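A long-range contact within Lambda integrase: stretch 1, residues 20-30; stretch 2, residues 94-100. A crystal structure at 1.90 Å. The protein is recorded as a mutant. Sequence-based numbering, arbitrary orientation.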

# COMPACT_ATOMS: atom_id res chain seq x y z
N PRO A 20 -12.89 -0.72 14.10
CA PRO A 20 -13.09 -2.17 13.98
C PRO A 20 -12.50 -2.83 15.23
O PRO A 20 -11.51 -2.34 15.80
CB PRO A 20 -12.27 -2.53 12.74
CG PRO A 20 -12.38 -1.31 11.91
CD PRO A 20 -12.19 -0.19 12.91
N CYS A 21 -13.09 -3.95 15.65
CA CYS A 21 -12.66 -4.69 16.84
C CYS A 21 -11.16 -5.01 16.90
O CYS A 21 -10.58 -5.08 17.99
CB CYS A 21 -13.48 -5.99 16.94
SG CYS A 21 -13.61 -6.92 15.36
N TRP A 22 -10.53 -5.18 15.75
CA TRP A 22 -9.11 -5.49 15.72
C TRP A 22 -8.16 -4.34 16.08
O TRP A 22 -7.02 -4.59 16.45
CB TRP A 22 -8.70 -6.09 14.36
CG TRP A 22 -9.00 -5.22 13.15
CD1 TRP A 22 -10.04 -5.38 12.26
CD2 TRP A 22 -8.26 -4.08 12.69
NE1 TRP A 22 -9.97 -4.41 11.28
CE2 TRP A 22 -8.89 -3.60 11.52
CE3 TRP A 22 -7.11 -3.41 13.16
CZ2 TRP A 22 -8.42 -2.49 10.81
CZ3 TRP A 22 -6.64 -2.31 12.45
CH2 TRP A 22 -7.29 -1.86 11.29
N LEU A 23 -8.62 -3.09 15.99
CA LEU A 23 -7.75 -1.95 16.28
C LEU A 23 -7.19 -1.97 17.70
O LEU A 23 -5.98 -1.90 17.89
CB LEU A 23 -8.44 -0.61 15.98
CG LEU A 23 -7.53 0.63 16.17
CD1 LEU A 23 -6.24 0.50 15.35
CD2 LEU A 23 -8.27 1.89 15.78
N ARG A 24 -8.07 -2.06 18.70
CA ARG A 24 -7.63 -2.09 20.10
C ARG A 24 -6.68 -3.26 20.36
O ARG A 24 -5.69 -3.12 21.08
CB ARG A 24 -8.83 -2.15 21.05
CG ARG A 24 -9.54 -0.82 21.21
CD ARG A 24 -10.70 -0.92 22.19
NE ARG A 24 -11.23 0.40 22.54
CZ ARG A 24 -12.47 0.63 22.96
NH1 ARG A 24 -13.34 -0.37 23.08
NH2 ARG A 24 -12.85 1.86 23.27
N LEU A 25 -6.99 -4.41 19.76
CA LEU A 25 -6.16 -5.60 19.94
C LEU A 25 -4.79 -5.44 19.29
O LEU A 25 -3.78 -5.84 19.86
CB LEU A 25 -6.90 -6.83 19.40
CG LEU A 25 -8.18 -7.14 20.19
CD1 LEU A 25 -9.03 -8.18 19.46
CD2 LEU A 25 -7.83 -7.62 21.60
N ALA A 26 -4.75 -4.81 18.11
CA ALA A 26 -3.48 -4.58 17.44
C ALA A 26 -2.64 -3.60 18.27
O ALA A 26 -1.42 -3.75 18.38
CB ALA A 26 -3.70 -4.04 16.04
N MET A 27 -3.31 -2.60 18.87
CA MET A 27 -2.63 -1.61 19.72
C MET A 27 -1.99 -2.29 20.93
O MET A 27 -0.81 -2.06 21.23
CB MET A 27 -3.60 -0.52 20.20
CG MET A 27 -3.95 0.53 19.15
SD MET A 27 -5.25 1.67 19.64
CE MET A 27 -4.38 2.57 20.98
N GLU A 28 -2.75 -3.16 21.59
CA GLU A 28 -2.24 -3.88 22.75
C GLU A 28 -1.06 -4.77 22.37
O GLU A 28 -0.03 -4.78 23.04
CB GLU A 28 -3.34 -4.72 23.38
CG GLU A 28 -4.40 -3.90 24.07
CD GLU A 28 -5.51 -4.75 24.66
OE1 GLU A 28 -5.56 -5.97 24.38
OE2 GLU A 28 -6.35 -4.20 25.40
N LEU A 29 -1.21 -5.50 21.26
CA LEU A 29 -0.16 -6.40 20.80
C LEU A 29 1.12 -5.64 20.43
O LEU A 29 2.23 -6.10 20.68
CB LEU A 29 -0.67 -7.25 19.63
CG LEU A 29 -0.12 -8.67 19.50
CD1 LEU A 29 -0.51 -9.50 20.73
CD2 LEU A 29 -0.66 -9.32 18.23
N ALA A 30 0.96 -4.44 19.88
CA ALA A 30 2.11 -3.62 19.50
C ALA A 30 2.91 -3.19 20.72
O ALA A 30 4.15 -3.19 20.69
CB ALA A 30 1.64 -2.40 18.73
N THR A 94 -4.13 -15.50 11.00
CA THR A 94 -3.19 -14.51 11.50
C THR A 94 -3.75 -14.06 12.86
O THR A 94 -4.97 -13.99 13.04
CB THR A 94 -3.04 -13.31 10.54
OG1 THR A 94 -4.33 -12.83 10.12
CG2 THR A 94 -2.21 -13.70 9.32
N ILE A 95 -2.87 -13.81 13.82
CA ILE A 95 -3.30 -13.39 15.15
C ILE A 95 -4.18 -12.13 15.08
O ILE A 95 -5.22 -12.04 15.74
CB ILE A 95 -2.09 -13.20 16.08
CG1 ILE A 95 -1.39 -14.56 16.26
CG2 ILE A 95 -2.53 -12.61 17.41
CD1 ILE A 95 -0.11 -14.53 17.07
N ILE A 96 -3.75 -11.16 14.27
CA ILE A 96 -4.50 -9.93 14.03
C ILE A 96 -5.19 -10.20 12.69
O ILE A 96 -4.53 -10.61 11.74
CB ILE A 96 -3.56 -8.69 13.89
CG1 ILE A 96 -2.88 -8.39 15.22
CG2 ILE A 96 -4.34 -7.47 13.50
CD1 ILE A 96 -3.87 -8.25 16.37
N ALA A 97 -6.50 -10.03 12.63
CA ALA A 97 -7.27 -10.28 11.41
C ALA A 97 -8.51 -9.40 11.39
O ALA A 97 -8.93 -8.87 12.42
CB ALA A 97 -7.67 -11.78 11.32
N SER A 98 -9.11 -9.23 10.21
CA SER A 98 -10.30 -8.41 10.07
C SER A 98 -11.53 -9.18 10.54
O SER A 98 -11.45 -10.36 10.86
CB SER A 98 -10.50 -8.01 8.61
OG SER A 98 -10.88 -9.14 7.83
N THR A 99 -12.69 -8.52 10.49
CA THR A 99 -13.96 -9.12 10.89
C THR A 99 -14.29 -10.33 10.02
O THR A 99 -15.12 -11.15 10.38
CB THR A 99 -15.11 -8.11 10.73
OG1 THR A 99 -14.65 -6.81 11.12
CG2 THR A 99 -16.27 -8.50 11.62
N ARG A 100 -13.65 -10.41 8.85
CA ARG A 100 -13.88 -11.51 7.93
C ARG A 100 -12.75 -12.54 8.02
O ARG A 100 -12.59 -13.39 7.14
CB ARG A 100 -14.01 -10.98 6.49
CG ARG A 100 -15.00 -9.83 6.35
CD ARG A 100 -15.06 -9.29 4.92
NE ARG A 100 -15.81 -10.17 4.03
CZ ARG A 100 -15.27 -10.94 3.08
NH1 ARG A 100 -13.96 -10.94 2.88
NH2 ARG A 100 -16.04 -11.74 2.36
O HOH W 1 -12.49 -5.63 9.97

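What joins a helix to an irregular segment of chain whose touching residues lie at least 66 apart in sequence? Packing does most of the work: no direct hydrogen bond crosses between the stretches, and 346 Å² is buried, both sides summed. Ile96, Trp22 and Leu29 give up the most surface.

How does Ile96 fill its place? Its CA-to-CB bond points toward the helix, and with chi1 and chi2 both m, Ile96 CD1 lies 3.8 Å from CA of Ala26 and 4.2 Å from C of Leu25. The methyl therefore rests against the helix backbone. Ala26 presents its CA, with its small methyl set sideways and CB 4.2 Å from Ile96 CD1, so little side chain stands between the isoleucine and the main chain.

What does Leu29 add, one turn further along? It also points toward the other stretch, and Leu29 CD2 meets two neighbours: CG1 of Ile96 at 3.9 Å and CG2 of Ile95 at 3.9 Å. Branched aliphatic groups fit this buried patch, since they make close apolar contact and carry no polar atoms needing partners.

Where does Trp22 take over? Near the start of the stretch, with chi1 p, Trp22 brings its CB and the CD1 side of its indole up to the backbone of the other segment: Trp22 CD1 is 3.7 Å from CA of Ser98, and Trp22 CB is 3.4 Å from O of Ala97. That carbonyl oxygen is buried here without a hydrogen-bonding partner in the model, a polar cost within the packing. Ala97 and Ser98 direct their CA-to-CB bonds away, leaving main chain to meet the indole.

Does anything polar link the two sides? Water 1 does, its O accepting a hydrogen bond from Thr99 N at 2.9 Å and a weak one from Trp22 NE1 at 3.1 Å. The indole nitrogen thus lets a largely apolar side chain join a water bridge.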